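Fucose-specific lectin (Aleuria aurantia, PDB 6GKE) binds L-fucose through sites between the blades of a six-bladed beta-propeller, with strongest preference for alpha-1,6-linked core fucose on glycoproteins. Local coordinates at residues 78-83 and 88-93; 24-27 and 33-36; 237-242 and 246-251. The protein carries 1 engineered substitution. All coordinates share one frame; numbering follows the deposited sequence. Where two conformers were deposited one is given.

Contact 1. Residues 78-83 and 88-93; sequences VYCVNK and SEFVYD. With FUC (alpha-L-fucopyranose), chain B; FUC (alpha-L-fucopyranose), chain C.
Tyr79 and Glu89 lie side by side on one face of an antiparallel hairpin and point the same way. The ring and carboxylate planes are 36° apart. The Glu89 chain runs beside the ring, with CG 3.4 Å from Tyr79 CE1. Tyr79 OH gives a hydrogen bond of 2.8 Å to the anti side of Glu89 OE2. Glu89 is extended, with CG anti to its backbone N (chi1 178°), and this carries the carboxylate out to the fucose of chain B. Fucose O3 donates to Glu89 OE1 at 2.6 Å, and fucose O4 donates to Glu89 OE2 at 2.7 Å. Two donors hold OE2 and a third holds OE1, which probably restrains carboxylate rotation. Glu89 is an established fucose-binding residue, which Tyr79 probably steadies from the second shell.

Cys80 and Phe90 meet on the other face. Cys80 SG sits at the edge of the Phe90 ring, 3.6 Å from Phe90 CE2, in a sulfur-aromatic contact. Two backbone hydrogen bonds each join Val78 to Phe90 and Cys80 to Ser88. Further along, one face of the Tyr92 ring covers C4 of a second fucose, chain C.

The hairpin forms the two middle strands of a propeller blade. Strand 64-70 lies beyond 73-81, and strand 97-99 beyond 87-93. Trp153, from strand 153-162 of the next blade, packs on Tyr79 and Glu89 and, like Arg77 and Gln101, bonds to the chain B fucose.

Contact 2. Residues 24-27 and 33-36; sequences RVYF and KIRE. With FUC (alpha-L-fucopyranose), chain C.
Arg24 and Glu36 grip one fucose, chain C, from two neighbouring strands. Arg24 NE donates to fucose O4 at 2.8 Å, and Arg24 NH2 donates to fucose O5 at 2.9 Å. Arg24 bends at chi2 (-70°), which brings the guanidinium edge to the sugar. The NH2 bond is the straighter, at 165°. Glu36 receives the fucose hydroxyls: O3 donates to Glu36 OE1 and O4 to Glu36 OE2, both at 2.7 Å. The guanidinium and carboxylate planes are 83° apart. Trp97 NE1 also bonds to the sugar.

In the second shell, Tyr26 OH donates to the anti lone pair of Glu36 OE2 at 2.7 Å, while its ring runs beside Glu36 CG. Gln38 holds the other carboxylate oxygen, and Gln22 holds Arg24 NH1. Nearer the turn, Phe27 and Arg35 pair through two backbone hydrogen bonds. Arg35 CB rests over one face of the Phe27 ring, 4.0 Å from its centroid. The Arg35 guanidinium turns away to Asp29 and Glu3.

Fucose O4 is both an acceptor, from Arg24, and a donor, to Glu36. Arg24 NE and Glu36 OE2 stay 4.1 Å apart, beyond a salt bridge. Their attraction probably still favours an ionised carboxylate, suited to receiving sugar hydroxyls.

Contact 3. Residues 237-242 and 246-251; sequences YEAAYG and NTPGQI. With FUC (alpha-L-fucopyranose), chain G; FUC (alpha-L-fucopyranose), chain F.
Glu238 and Gly249 form a hydrogen-bonded antiparallel pair in a beta hairpin, the third and fourth strands of a propeller blade, 249-251 being its outer edge. Both backbone bonds of the pair form. Near the turn Ala240 N donates to Asn246 OD1 at 2.8 Å, from above the amide plane, and Asn246 N returns a bond to Ala240 O. Asn246 CG lies between its backbone N and carbonyl carbon (chi1 72°), folding the amide back onto the strand.

Much of the side-chain packing is between Tyr237 and Gln250, side by side on one face. Gln250 CG lies over the Tyr237 ring, 3.9 Å from the centroid, a CH-pi contact. Ring and amide planes are 85° apart. Gln250 NE2 donates to Tyr237 OH at 2.9 Å, with the hydroxyl in the amide plane; Gln250 OE1 bonds to Lys252. On the other face Ile251 CD1 touches Glu238 CB.

In sugar binding, Glu238 receives two hydroxyls of the fucose of chain G; Arg226 and Trp298 also bond to this sugar. The Tyr241 ring lays one face, toward its rim, against C4 of another fucose, chain F. A water donates to Glu238 OE1 at 2.7 Å and to Glu238 O, and accepts from Asn246 ND2.

All three contacts are hairpins of different blades of one propeller. Along the chain, contact 2 closes before contact 1 opens, and contact 3 comes last. Contacts 2 and 1 belong to successive blades, with centres 11 Å apart. They touch where Ile34 packs on Cys80 and Phe90, and Tyr26 on Val78. They also share the fucose of chain C, which sits between their adjacent blades, as at each of the lectin's five sites. Contact 3 lies across the chain's centre, about 31 Å from contact 1 and 28 Å from contact 2, centre to centre. It serves sites on the far side of the propeller.

Contact 1. Residues 78-83 and 88-93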
loop_
_atom_site.group_PDB
_atom_site.type_symbol
_atom_site.label_atom_id
_atom_site.label_comp_id
_atom_site.label_asym_id
_atom_site.label_seq_id
_atom_site.Cartn_x
_atom_site.Cartn_y
_atom_site.Cartn_z
ATOM N N VAL A 78 17.980 -12.012 11.072
ATOM C CA VAL A 78 17.186 -11.040 10.348
ATOM C C VAL A 78 17.527 -9.658 10.903
ATOM O O VAL A 78 17.380 -9.422 12.096
ATOM C CB VAL A 78 15.676 -11.322 10.451
ATOM C CG1 VAL A 78 14.874 -10.270 9.699
ATOM C CG2 VAL A 78 15.333 -12.711 9.942
ATOM N N TYR A 79 17.987 -8.772 10.015
ATOM C CA TYR A 79 18.395 -7.409 10.357
ATOM C C TYR A 79 17.277 -6.440 9.992
ATOM O O TYR A 79 16.602 -6.599 8.977
ATOM C CB TYR A 79 19.718 -7.059 9.662
ATOM C CG TYR A 79 20.790 -8.005 10.125
ATOM C CD1 TYR A 79 21.320 -7.869 11.396
ATOM C CD2 TYR A 79 21.166 -9.112 9.382
ATOM C CE1 TYR A 79 22.213 -8.790 11.913
ATOM C CE2 TYR A 79 22.061 -10.046 9.882
ATOM C CZ TYR A 79 22.572 -9.893 11.158
ATOM O OH TYR A 79 23.403 -10.849 11.670
ATOM N N CYS A 80 17.113 -5.432 10.852
ATOM C CA CYS A 80 16.062 -4.448 10.717
ATOM C C CYS A 80 16.465 -3.217 11.526
ATOM O O CYS A 80 17.579 -3.152 12.039
ATOM C CB CYS A 80 14.732 -5.030 11.179
ATOM S SG CYS A 80 14.711 -5.448 12.943
ATOM N N VAL A 81 15.563 -2.243 11.637
ATOM C CA VAL A 81 15.774 -1.022 12.362
ATOM C C VAL A 81 14.606 -0.835 13.356
ATOM O O VAL A 81 13.457 -1.011 12.942
ATOM C CB VAL A 81 15.893 0.104 11.312
ATOM C CG1 VAL A 81 16.065 1.462 11.955
ATOM C CG2 VAL A 81 17.034 -0.158 10.332
ATOM N N ASN A 82 14.880 -0.418 14.595
ATOM C CA ASN A 82 13.813 -0.152 15.551
ATOM C C ASN A 82 13.296 1.284 15.370
ATOM O O ASN A 82 13.698 2.006 14.462
ATOM C CB ASN A 82 14.257 -0.506 16.972
ATOM C CG ASN A 82 15.221 0.481 17.592
ATOM O OD1 ASN A 82 15.506 1.538 17.032
ATOM N ND2 ASN A 82 15.734 0.136 18.764
ATOM N N LYS A 83 12.392 1.711 16.252
ATOM C CA LYS A 83 11.710 2.995 16.096
ATOM C C LYS A 83 12.634 4.169 16.408
ATOM O O LYS A 83 12.287 5.303 16.113
ATOM C CB LYS A 83 10.453 3.060 16.959
ATOM C CG LYS A 83 9.290 2.335 16.312
ATOM C CD LYS A 83 8.078 2.256 17.178
ATOM C CE LYS A 83 6.968 1.467 16.523
ATOM N NZ LYS A 83 5.807 1.353 17.432
ATOM N N SER A 88 19.117 -3.470 14.403
ATOM C CA SER A 88 18.621 -4.503 15.289
ATOM C C SER A 88 18.641 -5.853 14.566
ATOM O O SER A 88 18.737 -5.921 13.340
ATOM C CB SER A 88 17.230 -4.149 15.773
ATOM O OG SER A 88 17.225 -2.899 16.451
ATOM N N GLU A 89 18.533 -6.925 15.352
ATOM C CA GLU A 89 18.726 -8.279 14.853
ATOM C C GLU A 89 17.818 -9.245 15.608
ATOM O O GLU A 89 17.796 -9.246 16.835
ATOM C CB GLU A 89 20.188 -8.675 15.048
ATOM C CG GLU A 89 20.556 -10.089 14.625
ATOM C CD GLU A 89 21.916 -10.506 15.155
ATOM O OE1 GLU A 89 22.126 -10.360 16.381
ATOM O OE2 GLU A 89 22.762 -10.980 14.350
ATOM N N PHE A 90 17.128 -10.094 14.845
ATOM C CA PHE A 90 16.419 -11.244 15.384
ATOM C C PHE A 90 17.179 -12.507 14.995
ATOM O O PHE A 90 17.701 -12.631 13.892
ATOM C CB PHE A 90 14.960 -11.261 14.928
ATOM C CG PHE A 90 14.225 -10.086 15.511
ATOM C CD1 PHE A 90 13.841 -10.102 16.843
ATOM C CD2 PHE A 90 14.016 -8.928 14.780
ATOM C CE1 PHE A 90 13.248 -8.994 17.426
ATOM C CE2 PHE A 90 13.423 -7.821 15.365
ATOM C CZ PHE A 90 13.038 -7.856 16.684
ATOM N N VAL A 91 17.236 -13.429 15.950
ATOM C CA VAL A 91 18.007 -14.654 15.878
ATOM C C VAL A 91 17.056 -15.847 15.897
ATOM O O VAL A 91 16.264 -15.964 16.820
ATOM C CB VAL A 91 18.956 -14.745 17.088
ATOM C CG1 VAL A 91 19.544 -16.136 17.278
ATOM C CG2 VAL A 91 20.051 -13.697 17.008
ATOM N N TYR A 92 17.189 -16.748 14.918
ATOM C CA TYR A 92 16.702 -18.100 15.068
ATOM C C TYR A 92 17.923 -18.942 15.419
ATOM O O TYR A 92 18.863 -19.020 14.629
ATOM C CB TYR A 92 16.007 -18.636 13.816
ATOM C CG TYR A 92 15.360 -19.978 14.044
ATOM C CD1 TYR A 92 14.169 -20.078 14.741
ATOM C CD2 TYR A 92 15.951 -21.150 13.603
ATOM C CE1 TYR A 92 13.564 -21.303 14.969
ATOM C CE2 TYR A 92 15.365 -22.384 13.830
ATOM C CZ TYR A 92 14.164 -22.460 14.509
ATOM O OH TYR A 92 13.574 -23.672 14.726
ATOM N N ASP A 93 17.907 -19.533 16.615
ATOM C CA ASP A 93 19.104 -20.143 17.202
ATOM C C ASP A 93 19.147 -21.657 16.958
ATOM O O ASP A 93 19.912 -22.363 17.618
ATOM C CB ASP A 93 19.177 -19.833 18.697
ATOM C CG ASP A 93 18.117 -20.535 19.526
ATOM O OD1 ASP A 93 17.314 -21.301 18.948
ATOM O OD2 ASP A 93 18.107 -20.310 20.751
HETATM C C1 FUC B . 24.362 -14.601 18.172
HETATM C C2 FUC B . 23.850 -13.171 18.049
HETATM C C3 FUC B . 24.934 -12.264 17.481
HETATM C C4 FUC B . 25.423 -12.845 16.156
HETATM C C5 FUC B . 25.960 -14.249 16.405
HETATM C C6 FUC B . 26.492 -14.924 15.154
HETATM O O2 FUC B . 23.437 -12.692 19.333
HETATM O O3 FUC B . 24.443 -10.924 17.358
HETATM O O4 FUC B . 24.364 -12.952 15.194
HETATM O O5 FUC B . 24.902 -15.067 16.936
HETATM C C1 FUC C . 10.973 -23.728 10.844
HETATM C C2 FUC C . 10.319 -22.377 11.056
HETATM C C3 FUC C . 11.247 -21.443 11.830
HETATM C C4 FUC C . 12.612 -21.378 11.163
HETATM C C5 FUC C . 13.170 -22.791 11.029
HETATM C C6 FUC C . 14.523 -22.844 10.335
HETATM O O1 FUC C . 11.043 -24.368 12.110
HETATM O O2 FUC C . 9.107 -22.557 11.798
HETATM O O3 FUC C . 10.648 -20.149 11.959
HETATM O O4 FUC C . 12.531 -20.800 9.856
HETATM O O5 FUC C . 12.259 -23.576 10.257
#

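Contact 2. Residues 24-27 and 33-36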
loop_
_atom_site.group_PDB
_atom_site.type_symbol
_atom_site.label_atom_id
_atom_site.label_comp_id
_atom_site.label_asym_id
_atom_site.label_seq_id
_atom_site.Cartn_x
_atom_site.Cartn_y
_atom_site.Cartn_z
ATOM N N ARG A 24 13.020 -19.396 3.234
ATOM C CA ARG A 24 12.270 -18.542 4.132
ATOM C C ARG A 24 12.264 -17.138 3.534
ATOM O O ARG A 24 13.261 -16.686 2.985
ATOM C CB ARG A 24 12.876 -18.490 5.539
ATOM C CG ARG A 24 13.091 -19.843 6.204
ATOM C CD ARG A 24 11.797 -20.526 6.600
ATOM N NE ARG A 24 12.007 -21.803 7.279
ATOM C CZ ARG A 24 12.122 -22.987 6.677
ATOM N NH1 ARG A 24 11.999 -23.092 5.362
ATOM N NH2 ARG A 24 12.370 -24.065 7.399
ATOM N N VAL A 25 11.123 -16.459 3.659
ATOM C CA VAL A 25 11.014 -15.079 3.230
ATOM C C VAL A 25 10.390 -14.280 4.376
ATOM O O VAL A 25 9.496 -14.762 5.069
ATOM C CB VAL A 25 10.263 -14.948 1.889
ATOM C CG1 VAL A 25 8.850 -15.481 1.946
ATOM C CG2 VAL A 25 10.288 -13.528 1.352
ATOM N N TYR A 26 10.921 -13.065 4.561
ATOM C CA TYR A 26 10.578 -12.157 5.643
ATOM C C TYR A 26 10.000 -10.880 5.041
ATOM O O TYR A 26 10.520 -10.347 4.055
ATOM C CB TYR A 26 11.805 -11.842 6.514
ATOM C CG TYR A 26 12.387 -13.106 7.078
ATOM C CD1 TYR A 26 11.817 -13.722 8.178
ATOM C CD2 TYR A 26 13.415 -13.764 6.425
ATOM C CE1 TYR A 26 12.268 -14.947 8.635
ATOM C CE2 TYR A 26 13.880 -14.989 6.868
ATOM C CZ TYR A 26 13.293 -15.591 7.963
ATOM O OH TYR A 26 13.714 -16.826 8.355
ATOM N N PHE A 27 8.921 -10.398 5.662
ATOM C CA PHE A 27 8.238 -9.199 5.228
ATOM C C PHE A 27 7.573 -8.577 6.452
ATOM O O PHE A 27 7.449 -9.221 7.491
ATOM C CB PHE A 27 7.212 -9.525 4.137
ATOM C CG PHE A 27 6.076 -10.409 4.594
ATOM C CD1 PHE A 27 6.174 -11.793 4.557
ATOM C CD2 PHE A 27 4.903 -9.851 5.083
ATOM C CE1 PHE A 27 5.122 -12.591 4.992
ATOM C CE2 PHE A 27 3.854 -10.647 5.518
ATOM C CZ PHE A 27 3.967 -12.014 5.470
ATOM N N LYS A 33 5.033 -5.912 12.577
ATOM C CA LYS A 33 5.724 -7.156 12.888
ATOM C C LYS A 33 6.422 -7.685 11.636
ATOM O O LYS A 33 5.969 -7.463 10.520
ATOM C CB LYS A 33 4.759 -8.215 13.419
ATOM C CG LYS A 33 3.932 -7.793 14.619
ATOM C CD LYS A 33 4.738 -7.315 15.795
ATOM C CE LYS A 33 3.847 -6.860 16.932
ATOM N NZ LYS A 33 4.560 -5.989 17.893
ATOM N N ILE A 34 7.522 -8.410 11.853
ATOM C CA ILE A 34 8.203 -9.131 10.800
ATOM C C ILE A 34 7.669 -10.561 10.818
ATOM O O ILE A 34 7.763 -11.236 11.842
ATOM C CB ILE A 34 9.735 -9.112 10.966
ATOM C CG1 ILE A 34 10.286 -7.693 11.126
ATOM C CG2 ILE A 34 10.388 -9.834 9.799
ATOM C CD1 ILE A 34 11.721 -7.638 11.594
ATOM N N ARG A 35 7.101 -10.983 9.686
ATOM C CA ARG A 35 6.572 -12.319 9.523
ATOM C C ARG A 35 7.474 -13.145 8.611
ATOM O O ARG A 35 8.231 -12.614 7.799
ATOM C CB ARG A 35 5.173 -12.271 8.912
ATOM C CG ARG A 35 4.126 -11.627 9.802
ATOM C CD ARG A 35 2.765 -11.713 9.151
ATOM N NE ARG A 35 1.740 -11.077 9.956
ATOM C CZ ARG A 35 0.443 -11.133 9.695
ATOM N NH1 ARG A 35 0.005 -11.865 8.681
ATOM N NH2 ARG A 35 -0.401 -10.450 10.448
ATOM N N GLU A 36 7.344 -14.463 8.766
ATOM C CA GLU A 36 8.061 -15.447 7.981
ATOM C C GLU A 36 7.064 -16.316 7.211
ATOM O O GLU A 36 6.056 -16.752 7.774
ATOM C CB GLU A 36 8.886 -16.345 8.900
ATOM C CG GLU A 36 9.812 -17.313 8.181
ATOM C CD GLU A 36 10.436 -18.313 9.137
ATOM O OE1 GLU A 36 9.669 -19.117 9.702
ATOM O OE2 GLU A 36 11.678 -18.277 9.341
HETATM C C1 FUC C . 10.973 -23.728 10.844
HETATM C C2 FUC C . 10.319 -22.377 11.056
HETATM C C3 FUC C . 11.247 -21.443 11.830
HETATM C C4 FUC C . 12.612 -21.378 11.163
HETATM C C5 FUC C . 13.170 -22.791 11.029
HETATM C C6 FUC C . 14.523 -22.844 10.335
HETATM O O1 FUC C . 11.043 -24.368 12.110
HETATM O O2 FUC C . 9.107 -22.557 11.798
HETATM O O3 FUC C . 10.648 -20.149 11.959
HETATM O O4 FUC C . 12.531 -20.800 9.856
HETATM O O5 FUC C . 12.259 -23.576 10.257
#

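Contact 3. Residues 237-242 and 246-251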
loop_
_atom_site.group_PDB
_atom_site.type_symbol
_atom_site.label_atom_id
_atom_site.label_comp_id
_atom_site.label_asym_id
_atom_site.label_seq_id
_atom_site.Cartn_x
_atom_site.Cartn_y
_atom_site.Cartn_z
ATOM N N TYR A 237 15.718 -6.574 -13.877
ATOM C CA TYR A 237 16.958 -6.740 -14.623
ATOM C C TYR A 237 17.886 -7.702 -13.887
ATOM O O TYR A 237 17.919 -7.722 -12.648
ATOM C CB TYR A 237 17.693 -5.409 -14.781
ATOM C CG TYR A 237 17.041 -4.475 -15.762
ATOM C CD1 TYR A 237 15.934 -3.729 -15.391
ATOM C CD2 TYR A 237 17.509 -4.338 -17.059
ATOM C CE1 TYR A 237 15.302 -2.876 -16.281
ATOM C CE2 TYR A 237 16.898 -3.476 -17.960
ATOM C CZ TYR A 237 15.791 -2.745 -17.569
ATOM O OH TYR A 237 15.179 -1.901 -18.453
ATOM N N GLU A 238 18.676 -8.436 -14.674
ATOM C CA GLU A 238 19.747 -9.271 -14.151
ATOM C C GLU A 238 21.028 -9.001 -14.941
ATOM O O GLU A 238 21.010 -9.017 -16.178
ATOM C CB GLU A 238 19.412 -10.756 -14.294
ATOM C CG GLU A 238 20.468 -11.693 -13.730
ATOM C CD GLU A 238 20.283 -13.128 -14.183
ATOM O OE1 GLU A 238 20.500 -13.384 -15.386
ATOM O OE2 GLU A 238 19.928 -13.990 -13.345
ATOM N N ALA A 239 22.136 -8.801 -14.217
ATOM C CA ALA A 239 23.479 -8.862 -14.780
ATOM C C ALA A 239 24.128 -10.154 -14.290
ATOM O O ALA A 239 24.026 -10.483 -13.114
ATOM C CB ALA A 239 24.297 -7.667 -14.362
ATOM N N ALA A 240 24.807 -10.859 -15.198
ATOM C CA ALA A 240 25.396 -12.153 -14.880
ATOM C C ALA A 240 26.904 -12.130 -15.126
ATOM O O ALA A 240 27.363 -11.724 -16.197
ATOM C CB ALA A 240 24.761 -13.243 -15.704
ATOM N N TYR A 241 27.650 -12.622 -14.134
ATOM C CA TYR A 241 29.077 -12.828 -14.228
ATOM C C TYR A 241 29.373 -14.325 -14.244
ATOM O O TYR A 241 28.952 -15.053 -13.346
ATOM C CB TYR A 241 29.801 -12.209 -13.033
ATOM C CG TYR A 241 31.300 -12.374 -13.037
ATOM C CD1 TYR A 241 32.115 -11.448 -13.663
ATOM C CD2 TYR A 241 31.904 -13.437 -12.383
ATOM C CE1 TYR A 241 33.495 -11.576 -13.647
ATOM C CE2 TYR A 241 33.280 -13.584 -12.364
ATOM C CZ TYR A 241 34.076 -12.649 -12.998
ATOM O OH TYR A 241 35.435 -12.779 -12.966
ATOM N N GLY A 242 30.132 -14.751 -15.256
ATOM C CA GLY A 242 30.627 -16.123 -15.358
ATOM C C GLY A 242 32.091 -16.160 -15.757
ATOM O O GLY A 242 32.532 -17.095 -16.407
ATOM N N ASN A 246 28.003 -9.994 -18.525
ATOM C CA ASN A 246 27.193 -9.881 -19.722
ATOM C C ASN A 246 26.550 -8.491 -19.776
ATOM O O ASN A 246 26.699 -7.668 -18.872
ATOM C CB ASN A 246 26.150 -11.000 -19.798
ATOM C CG ASN A 246 25.019 -10.854 -18.802
ATOM O OD1 ASN A 246 25.075 -10.019 -17.895
ATOM N ND2 ASN A 246 23.985 -11.665 -18.961
ATOM N N THR A 247 25.834 -8.237 -20.870
ATOM C CA THR A 247 24.944 -7.099 -20.965
ATOM C C THR A 247 23.713 -7.410 -20.123
ATOM O O THR A 247 23.112 -8.469 -20.279
ATOM C CB THR A 247 24.577 -6.814 -22.425
ATOM O OG1 THR A 247 25.792 -6.583 -23.137
ATOM C CG2 THR A 247 23.652 -5.628 -22.588
ATOM N N PRO A 248 23.287 -6.526 -19.194
ATOM C CA PRO A 248 22.109 -6.826 -18.387
ATOM C C PRO A 248 20.890 -7.086 -19.281
ATOM O O PRO A 248 20.750 -6.466 -20.336
ATOM C CB PRO A 248 21.925 -5.567 -17.532
ATOM C CG PRO A 248 23.313 -4.978 -17.452
ATOM C CD PRO A 248 23.909 -5.246 -18.819
ATOM N N GLY A 249 20.021 -7.988 -18.828
ATOM C CA GLY A 249 18.802 -8.313 -19.535
ATOM C C GLY A 249 17.612 -8.318 -18.603
ATOM O O GLY A 249 17.736 -8.568 -17.408
ATOM N N GLN A 250 16.440 -8.040 -19.173
ATOM C CA GLN A 250 15.194 -8.072 -18.437
ATOM C C GLN A 250 14.727 -9.518 -18.251
ATOM O O GLN A 250 14.845 -10.348 -19.151
ATOM C CB GLN A 250 14.110 -7.270 -19.154
ATOM C CG GLN A 250 14.372 -5.773 -19.168
ATOM C CD GLN A 250 13.287 -5.003 -19.883
ATOM O OE1 GLN A 250 12.381 -5.567 -20.481
ATOM N NE2 GLN A 250 13.355 -3.687 -19.803
ATOM N N ILE A 251 14.183 -9.784 -17.063
ATOM C CA ILE A 251 13.452 -10.992 -16.748
ATOM C C ILE A 251 11.982 -10.597 -16.747
ATOM O O ILE A 251 11.569 -9.813 -15.900
ATOM C CB ILE A 251 13.888 -11.558 -15.386
ATOM C CG1 ILE A 251 15.339 -12.037 -15.432
ATOM C CG2 ILE A 251 12.935 -12.653 -14.920
ATOM C CD1 ILE A 251 15.943 -12.274 -14.070
HETATM C C1 FUC G . 22.223 -17.884 -16.743
HETATM C C2 FUC G . 21.421 -16.593 -16.821
HETATM C C3 FUC G . 20.040 -16.789 -16.194
HETATM C C4 FUC G . 20.174 -17.352 -14.773
HETATM C C5 FUC G . 20.991 -18.631 -14.836
HETATM C C6 FUC G . 21.221 -19.290 -13.482
HETATM O O1 FUC G . 21.621 -18.860 -17.596
HETATM O O2 FUC G . 21.295 -16.204 -18.193
HETATM O O3 FUC G . 19.321 -15.558 -16.232
HETATM O O4 FUC G . 20.858 -16.446 -13.894
HETATM O O5 FUC G . 22.275 -18.362 -15.397
HETATM C C1 FUC F . 36.751 -8.607 -9.744
HETATM C C2 FUC F . 35.683 -7.598 -10.134
HETATM C C3 FUC F . 34.656 -8.247 -11.061
HETATM C C4 FUC F . 34.078 -9.493 -10.389
HETATM C C5 FUC F . 35.222 -10.453 -10.090
HETATM C C6 FUC F . 34.754 -11.727 -9.400
HETATM O O1 FUC F . 37.516 -8.882 -10.909
HETATM O O2 FUC F . 36.304 -6.461 -10.752
HETATM O O3 FUC F . 33.656 -7.304 -11.447
HETATM O O4 FUC F . 33.446 -9.170 -9.149
HETATM O O5 FUC F . 36.164 -9.804 -9.222
HETATM O O HOH W 1 21.544 -11.662 -17.237
#